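Response regulator receiver modulated diguanylate cyclase with PAS/PAC sensor (Desulfovibrio desulfuricans subsp. desulfuricans, PDB 3CG0) probably makes the second messenger cyclic di-GMP under the control of a phosphorylatable receiver domain, the part of the protein captured in this crystal. Local coordinates at residues D69-A75 against R99-V103; I85-S90 against P105-K111. All blocks are in the same frame, centred on the assembly; numbering follows the deposited sequence.

A receiver domain is built by alternating strands and helices around a parallel sheet, and the two contacts sample the sheet and one of its two flanking helical layers. Along the chain their segments interleave: 69-75, 85-90, 99-103, 105-111. Contact 2 joins strand 85-89 to strand 107-110, which lies at the sheet's edge within the chain, whereas contact 1 joins helix 70-80 to the end of helix 94-101 on one face of that sheet. Their centres are about 11 Å apart, and they meet at Phe87, whose ring approaches Ala74 (CB to CZ 3.5 Å) and Ala100 (CB to CE2 3.7 Å). Helix pair and strand pair thus share one core in the C-terminal half of the CheY-like fold.

Contact 1. Residues D69-A75 against R99-V103; sequences DGVETAA and RAKRV
A salt bridge ties the start of one helix to the end of another: Arg99 NH2 donates to Asp69 OD1 at 2.9 Å and, weakly, to Asp69 OD2 at 3.1 Å. Asp69, with chi1 in the p well, is also the N-cap of helix 70-80; its OD2 accepts from Glu72 N at 2.9 Å, and Glu72 OE2 receives a weak 3.3 Å bond from Asp69 N, completing a capping box. One carboxylate therefore serves both its own helix and the neighbouring one. Backbone bonds from Thr73 N, Ala74 N and Ala75 N to the carbonyls four residues earlier carry the helix onward.

Below the ion pair the contact turns apolar. Val71 (t rotamer) points toward 99-103, its CB under one face of the Arg99 guanidinium, CG1 3.4 Å from Arg99 O and CG2 4.0 Å from Ala100 CB. CA atoms set the register, Val71 to Ala100 at 5.5 Å and Ala75 to Val103 at 5.0 Å. Val103 fills the far end: its CG1 lies 3.9 Å from Val71 CG1 and 3.8 Å from Ala75 CB, its CG2 4.2 Å from Ala74 CB. Ala74, Ala100 and Val103 also touch Phe87 of strand 85-89. Small and beta-branched residues let helix 70-80 and the end of helix 94-101 pack together over strand 85-89, as neighbouring helices do on one face of the CheY-like receiver sheet.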
ATOM      1  N   ASP C  69      -1.619  18.705  35.721  1.00 47.45           N
ATOM      2  CA  ASP C  69      -0.217  18.341  35.535  1.00 49.77           C
ATOM      3  C   ASP C  69       0.056  18.008  34.063  1.00 44.61           C
ATOM      4  O   ASP C  69      -0.853  18.087  33.232  1.00 50.74           O
ATOM      5  CB  ASP C  69       0.244  17.236  36.506  1.00 51.36           C
ATOM      6  CG  ASP C  69      -0.572  15.954  36.398  1.00 62.24           C
ATOM      7  OD1 ASP C  69      -1.149  15.545  37.428  1.00 69.75           O
ATOM      8  OD2 ASP C  69      -0.624  15.340  35.306  1.00 64.40           O
ATOM      9  N   GLY C  70       1.298  17.649  33.749  1.00 40.27           N
ATOM     10  CA  GLY C  70       1.705  17.362  32.374  1.00 41.98           C
ATOM     11  C   GLY C  70       0.975  16.169  31.801  1.00 39.27           C
ATOM     12  O   GLY C  70       0.569  16.169  30.643  1.00 44.59           O
ATOM     13  N   VAL C  71       0.774  15.167  32.646  1.00 43.39           N
ATOM     14  CA  VAL C  71       0.147  13.925  32.229  1.00 41.20           C
ATOM     15  C   VAL C  71      -1.338  14.122  31.913  1.00 37.89           C
ATOM     16  O   VAL C  71      -1.822  13.641  30.885  1.00 40.55           O
ATOM     17  CB  VAL C  71       0.443  12.784  33.243  1.00 36.48           C
ATOM     18  CG1 VAL C  71      -0.315  11.534  32.898  1.00 41.17           C
ATOM     19  CG2 VAL C  71       1.934  12.472  33.239  1.00 33.40           C
ATOM     20  N   GLU C  72      -2.034  14.866  32.771  1.00 38.69           N
ATOM     21  CA  GLU C  72      -3.454  15.159  32.599  1.00 42.82           C
ATOM     22  C   GLU C  72      -3.720  16.118  31.453  1.00 38.97           C
ATOM     23  O   GLU C  72      -4.755  16.040  30.800  1.00 42.19           O
ATOM     24  CB  GLU C  72      -4.026  15.792  33.863  1.00 41.40           C
ATOM     25  CG  GLU C  72      -4.081  14.891  35.082  1.00 54.09           C
ATOM     26  CD  GLU C  72      -4.649  15.617  36.286  1.00 60.28           C
ATOM     27  OE1 GLU C  72      -5.716  15.193  36.780  1.00 75.21           O
ATOM     28  OE2 GLU C  72      -4.043  16.626  36.725  1.00 67.03           O
ATOM     29  N   THR C  73      -2.806  17.063  31.253  1.00 40.93           N
ATOM     30  CA  THR C  73      -2.870  17.968  30.115  1.00 36.28           C
ATOM     31  C   THR C  73      -2.715  17.150  28.828  1.00 28.65           C
ATOM     32  O   THR C  73      -3.533  17.258  27.934  1.00 34.76           O
ATOM     33  CB  THR C  73      -1.792  19.064  30.219  1.00 36.48           C
ATOM     34  OG1 THR C  73      -1.963  19.776  31.455  1.00 41.90           O
ATOM     35  CG2 THR C  73      -1.901  20.024  29.076  1.00 34.79           C
ATOM     36  N   ALA C  74      -1.696  16.300  28.768  1.00 35.81           N
ATOM     37  CA  ALA C  74      -1.514  15.417  27.602  1.00 36.28           C
ATOM     38  C   ALA C  74      -2.675  14.425  27.400  1.00 37.46           C
ATOM     39  O   ALA C  74      -3.147  14.261  26.285  1.00 43.06           O
ATOM     40  CB  ALA C  74      -0.224  14.687  27.719  1.00 33.27           C
ATOM     41  N   ALA C  75      -3.148  13.790  28.478  1.00 42.91           N
ATOM     42  CA  ALA C  75      -4.340  12.918  28.422  1.00 36.22           C
ATOM     43  C   ALA C  75      -5.523  13.594  27.757  1.00 41.59           C
ATOM     44  O   ALA C  75      -6.188  12.992  26.914  1.00 46.39           O
ATOM     45  CB  ALA C  75      -4.735  12.423  29.813  1.00 38.81           C
ATOM     46  N   ARG C  99       1.997   6.909  34.868  1.00 60.71           N
ATOM     47  CA  ARG C  99       0.765   7.594  34.467  1.00 61.10           C
ATOM     48  C   ARG C  99       0.866   8.124  33.043  1.00 58.55           C
ATOM     49  O   ARG C  99      -0.139   8.226  32.344  1.00 62.39           O
ATOM     50  CB  ARG C  99       0.404   8.755  35.400  1.00 62.22           C
ATOM     51  CG  ARG C  99       0.866   8.631  36.829  1.00 65.52           C
ATOM     52  CD  ARG C  99      -0.063   9.337  37.814  1.00 65.87           C
ATOM     53  NE  ARG C  99      -0.816  10.460  37.252  1.00 63.81           N
ATOM     54  CZ  ARG C  99      -0.436  11.736  37.303  1.00 62.37           C
ATOM     55  NH1 ARG C  99       0.715  12.084  37.867  1.00 52.76           N
ATOM     56  NH2 ARG C  99      -1.212  12.671  36.771  1.00 64.73           N
ATOM     57  N   ALA C 100       2.084   8.462  32.623  1.00 58.78           N
ATOM     58  CA  ALA C 100       2.328   8.951  31.268  1.00 55.07           C
ATOM     59  C   ALA C 100       2.133   7.840  30.240  1.00 52.09           C
ATOM     60  O   ALA C 100       1.657   8.096  29.144  1.00 45.14           O
ATOM     61  CB  ALA C 100       3.707   9.540  31.159  1.00 55.63           C
ATOM     62  N   LYS C 101       2.481   6.608  30.615  1.00 54.50           N
ATOM     63  CA  LYS C 101       2.215   5.421  29.794  1.00 51.98           C
ATOM     64  C   LYS C 101       0.753   5.350  29.324  1.00 52.97           C
ATOM     65  O   LYS C 101       0.490   5.061  28.160  1.00 51.58           O
ATOM     66  CB  LYS C 101       2.582   4.148  30.567  1.00 52.56           C
ATOM     67  CG  LYS C 101       2.654   2.885  29.707  1.00 63.98           C
ATOM     68  CD  LYS C 101       2.351   1.608  30.495  1.00 77.81           C
ATOM     69  CE  LYS C 101       3.593   0.988  31.139  1.00 86.53           C
ATOM     70  NZ  LYS C 101       3.906   1.578  32.474  1.00 93.23           N
ATOM     71  N   ARG C 102      -0.179   5.651  30.228  1.00 51.97           N
ATOM     72  CA  ARG C 102      -1.621   5.537  29.963  1.00 54.80           C
ATOM     73  C   ARG C 102      -2.210   6.516  28.947  1.00 57.07           C
ATOM     74  O   ARG C 102      -3.278   6.248  28.389  1.00 62.87           O
ATOM     75  CB  ARG C 102      -2.427   5.618  31.265  1.00 56.15           C
ATOM     76  CG  ARG C 102      -2.464   4.321  32.057  1.00 63.69           C
ATOM     77  CD  ARG C 102      -1.622   4.382  33.318  1.00 73.32           C
ATOM     78  NE  ARG C 102      -2.280   5.142  34.382  1.00 80.63           N
ATOM     79  CZ  ARG C 102      -1.910   5.132  35.663  1.00 85.84           C
ATOM     80  NH1 ARG C 102      -0.879   4.396  36.068  1.00 86.73           N
ATOM     81  NH2 ARG C 102      -2.578   5.862  36.549  1.00 79.45           N
ATOM     82  N   VAL C 103      -1.539   7.643  28.699  1.00 54.93           N
ATOM     83  CA  VAL C 103      -1.990   8.566  27.644  1.00 48.84           C
ATOM     84  C   VAL C 103      -1.455   8.086  26.285  1.00 48.55           C
ATOM     85  O   VAL C 103      -1.854   8.589  25.232  1.00 51.07           O
ATOM     86  CB  VAL C 103      -1.626  10.074  27.930  1.00 47.39           C
ATOM     87  CG1 VAL C 103      -1.586  10.364  29.423  1.00 35.57           C
ATOM     88  CG2 VAL C 103      -0.319  10.491  27.285  1.00 34.66           C
TER

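Contact 2. Residues I85-S90 against P105-K111; sequences IIFITS and PFGYLAK
Two parallel strands, 85-89 and 107-110, run with axes 4.5 Å apart at closest and crossing at -29°. Phe87 pairs with Tyr108 (CA-CA 4.7 Å), Ile88 with Leu109 (4.9 Å) and Thr89 with Ala110 (4.6 Å). The ladder steps through Phe106 N to Ile85 O (2.7 Å), Phe87 N to Gly107 O (3.2 Å), Leu109 N to Phe87 O (2.7 Å), Thr89 N to Leu109 O (2.8 Å) and Lys111 N to Thr89 O (3.0 Å).

Phe87 and Tyr108, both m, share a face; their near-parallel rings (15°, centroids 5.8 Å) are slid apart and barely overlap. Phe87 CD2 also meets Pro105 CB at 3.6 Å. The other face carries Ile86, Ile88 and Leu109, with Ile86 CG2 3.7 Å from Leu109 CD2. Tyr108 OH bonds Glu132 of the second subunit. Lys111 NZ makes long, weak ion pairs with Glu16 and Asp61, the predicted phosphorylation site.

Helix 94-101 makes this a beta-alpha-beta unit. Backbone bonds fix the parallel register, while largely apolar side chains bury the pair between helices.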
ATOM      1  N   ILE C  85       1.222  13.090  21.067  1.00 31.41           N
ATOM      2  CA  ILE C  85       1.906  13.670  22.195  1.00 37.27           C
ATOM      3  C   ILE C  85       3.349  13.224  22.234  1.00 38.76           C
ATOM      4  O   ILE C  85       3.631  12.025  22.187  1.00 37.72           O
ATOM      5  CB  ILE C  85       1.248  13.217  23.527  1.00 28.40           C
ATOM      6  CG1 ILE C  85      -0.230  13.645  23.576  1.00 24.97           C
ATOM      7  CG2 ILE C  85       2.029  13.762  24.725  1.00 38.16           C
ATOM      8  CD1 ILE C  85      -0.484  15.128  23.252  1.00 26.64           C
ATOM      9  N   ILE C  86       4.252  14.190  22.336  1.00 31.92           N
ATOM     10  CA  ILE C  86       5.615  13.898  22.746  1.00 40.29           C
ATOM     11  C   ILE C  86       5.820  14.573  24.084  1.00 42.00           C
ATOM     12  O   ILE C  86       5.505  15.757  24.237  1.00 46.13           O
ATOM     13  CB  ILE C  86       6.645  14.406  21.723  1.00 40.39           C
ATOM     14  CG1 ILE C  86       6.284  13.884  20.332  1.00 31.84           C
ATOM     15  CG2 ILE C  86       8.080  14.010  22.139  1.00 35.27           C
ATOM     16  CD1 ILE C  86       7.279  14.234  19.266  1.00 41.65           C
ATOM     17  N   PHE C  87       6.293  13.815  25.073  1.00 44.59           N
ATOM     18  CA  PHE C  87       6.573  14.407  26.374  1.00 39.21           C
ATOM     19  C   PHE C  87       7.966  14.977  26.393  1.00 37.27           C
ATOM     20  O   PHE C  87       8.900  14.364  25.895  1.00 35.94           O
ATOM     21  CB  PHE C  87       6.444  13.402  27.510  1.00 37.59           C
ATOM     22  CG  PHE C  87       5.037  13.156  27.952  1.00 41.48           C
ATOM     23  CD1 PHE C  87       4.294  14.152  28.591  1.00 31.57           C
ATOM     24  CD2 PHE C  87       4.471  11.902  27.781  1.00 39.67           C
ATOM     25  CE1 PHE C  87       3.016  13.901  29.005  1.00 31.85           C
ATOM     26  CE2 PHE C  87       3.176  11.639  28.198  1.00 41.48           C
ATOM     27  CZ  PHE C  87       2.446  12.632  28.802  1.00 29.25           C
ATOM     28  N   ILE C  88       8.091  16.159  26.975  1.00 38.74           N
ATOM     29  CA  ILE C  88       9.386  16.775  27.244  1.00 44.15           C
ATOM     30  C   ILE C  88       9.764  16.440  28.683  1.00 48.90           C
ATOM     31  O   ILE C  88       9.001  16.720  29.613  1.00 56.15           O
ATOM     32  CB  ILE C  88       9.338  18.309  27.018  1.00 46.75           C
ATOM     33  CG1 ILE C  88       8.805  18.643  25.610  1.00 45.94           C
ATOM     34  CG2 ILE C  88      10.694  18.934  27.275  1.00 42.34           C
ATOM     35  CD1 ILE C  88       9.626  18.043  24.447  1.00 43.18           C
ATOM     36  N   THR C  89      10.921  15.815  28.868  1.00 52.51           N
ATOM     37  CA  THR C  89      11.283  15.284  30.181  1.00 62.74           C
ATOM     38  C   THR C  89      12.539  15.919  30.770  1.00 68.70           C
ATOM     39  O   THR C  89      13.391  16.438  30.046  1.00 67.72           O
ATOM     40  CB  THR C  89      11.493  13.742  30.163  1.00 62.84           C
ATOM     41  OG1 THR C  89      12.686  13.424  29.438  1.00 67.27           O
ATOM     42  CG2 THR C  89      10.314  13.020  29.544  1.00 57.52           C
ATOM     43  N   SER C  90      12.641  15.877  32.095  1.00 77.70           N
ATOM     44  CA  SER C  90      13.897  16.157  32.780  1.00 85.85           C
ATOM     45  C   SER C  90      14.121  15.185  33.934  1.00 89.82           C
ATOM     46  O   SER C  90      15.168  14.543  34.020  1.00 89.35           O
ATOM     47  CB  SER C  90      13.917  17.597  33.294  1.00 86.11           C
ATOM     48  OG  SER C  90      12.770  17.875  34.079  1.00 85.59           O
ATOM     49  N   PRO C 105       1.886   8.267  24.801  1.00 50.16           N
ATOM     50  CA  PRO C 105       2.543   9.259  23.969  1.00 46.66           C
ATOM     51  C   PRO C 105       3.371   8.560  22.912  1.00 47.61           C
ATOM     52  O   PRO C 105       3.590   7.354  22.981  1.00 52.86           O
ATOM     53  CB  PRO C 105       3.480   9.955  24.944  1.00 42.43           C
ATOM     54  CG  PRO C 105       3.853   8.872  25.892  1.00 45.68           C
ATOM     55  CD  PRO C 105       2.587   8.096  26.088  1.00 44.17           C
ATOM     56  N   PHE C 106       3.846   9.328  21.951  1.00 45.92           N
ATOM     57  CA  PHE C 106       4.683   8.797  20.919  1.00 38.28           C
ATOM     58  C   PHE C 106       6.079   8.453  21.443  1.00 43.14           C
ATOM     59  O   PHE C 106       6.655   7.418  21.102  1.00 41.57           O
ATOM     60  CB  PHE C 106       4.792   9.814  19.800  1.00 40.58           C
ATOM     61  CG  PHE C 106       5.777   9.430  18.767  1.00 24.27           C
ATOM     62  CD1 PHE C 106       5.449   8.467  17.820  1.00 41.85           C
ATOM     63  CD2 PHE C 106       7.044  10.000  18.757  1.00 36.56           C
ATOM     64  CE1 PHE C 106       6.364   8.098  16.861  1.00 32.40           C
ATOM     65  CE2 PHE C 106       7.960   9.643  17.803  1.00 31.15           C
ATOM     66  CZ  PHE C 106       7.616   8.686  16.864  1.00 24.85           C
ATOM     67  N   GLY C 107       6.625   9.342  22.264  1.00 45.33           N
ATOM     68  CA  GLY C 107       7.941   9.152  22.852  1.00 38.75           C
ATOM     69  C   GLY C 107       8.182  10.181  23.937  1.00 42.11           C
ATOM     70  O   GLY C 107       7.246  10.866  24.365  1.00 34.21           O
ATOM     71  N   TYR C 108       9.443  10.272  24.367  1.00 40.85           N
ATOM     72  CA  TYR C 108       9.889  11.184  25.409  1.00 42.19           C
ATOM     73  C   TYR C 108      11.176  11.851  24.948  1.00 44.23           C
ATOM     74  O   TYR C 108      12.102  11.188  24.481  1.00 40.15           O
ATOM     75  CB  TYR C 108      10.138  10.426  26.725  1.00 45.74           C
ATOM     76  CG  TYR C 108       8.940   9.644  27.234  1.00 43.22           C
ATOM     77  CD1 TYR C 108       8.070  10.198  28.166  1.00 44.50           C
ATOM     78  CD2 TYR C 108       8.685   8.349  26.783  1.00 51.81           C
ATOM     79  CE1 TYR C 108       6.976   9.491  28.620  1.00 48.10           C
ATOM     80  CE2 TYR C 108       7.593   7.642  27.226  1.00 47.04           C
ATOM     81  CZ  TYR C 108       6.744   8.215  28.149  1.00 43.77           C
ATOM     82  OH  TYR C 108       5.662   7.507  28.603  1.00 52.80           O
ATOM     83  N   LEU C 109      11.216  13.172  25.050  1.00 46.62           N
ATOM     84  CA  LEU C 109      12.396  13.956  24.676  1.00 51.04           C
ATOM     85  C   LEU C 109      12.999  14.628  25.901  1.00 53.17           C
ATOM     86  O   LEU C 109      12.344  15.452  26.540  1.00 55.37           O
ATOM     87  CB  LEU C 109      12.033  15.004  23.614  1.00 48.88           C
ATOM     88  CG  LEU C 109      12.475  14.784  22.158  1.00 48.70           C
ATOM     89  CD1 LEU C 109      12.825  13.343  21.819  1.00 35.26           C
ATOM     90  CD2 LEU C 109      11.425  15.311  21.206  1.00 40.41           C
ATOM     91  N   ALA C 110      14.237  14.261  26.229  1.00 56.59           N
ATOM     92  CA  ALA C 110      14.922  14.814  27.391  1.00 60.73           C
ATOM     93  C   ALA C 110      15.587  16.142  27.063  1.00 65.06           C
ATOM     94  O   ALA C 110      16.313  16.248  26.076  1.00 70.94           O
ATOM     95  CB  ALA C 110      15.938  13.820  27.929  1.00 64.57           C
ATOM     96  N   LYS C 111      15.327  17.156  27.886  1.00 69.14           N
ATOM     97  CA  LYS C 111      15.925  18.477  27.686  1.00 74.83           C
ATOM     98  C   LYS C 111      17.358  18.526  28.243  1.00 79.09           C
ATOM     99  O   LYS C 111      17.625  17.928  29.292  1.00 80.54           O
ATOM    100  CB  LYS C 111      15.029  19.596  28.252  1.00 74.34           C
ATOM    101  CG  LYS C 111      14.674  19.488  29.734  1.00 74.54           C
ATOM    102  CD  LYS C 111      13.177  19.696  29.960  1.00 72.37           C
ATOM    103  CE  LYS C 111      12.758  21.155  29.929  1.00 72.08           C
ATOM    104  NZ  LYS C 111      12.498  21.654  31.298  1.00 73.37           N
TER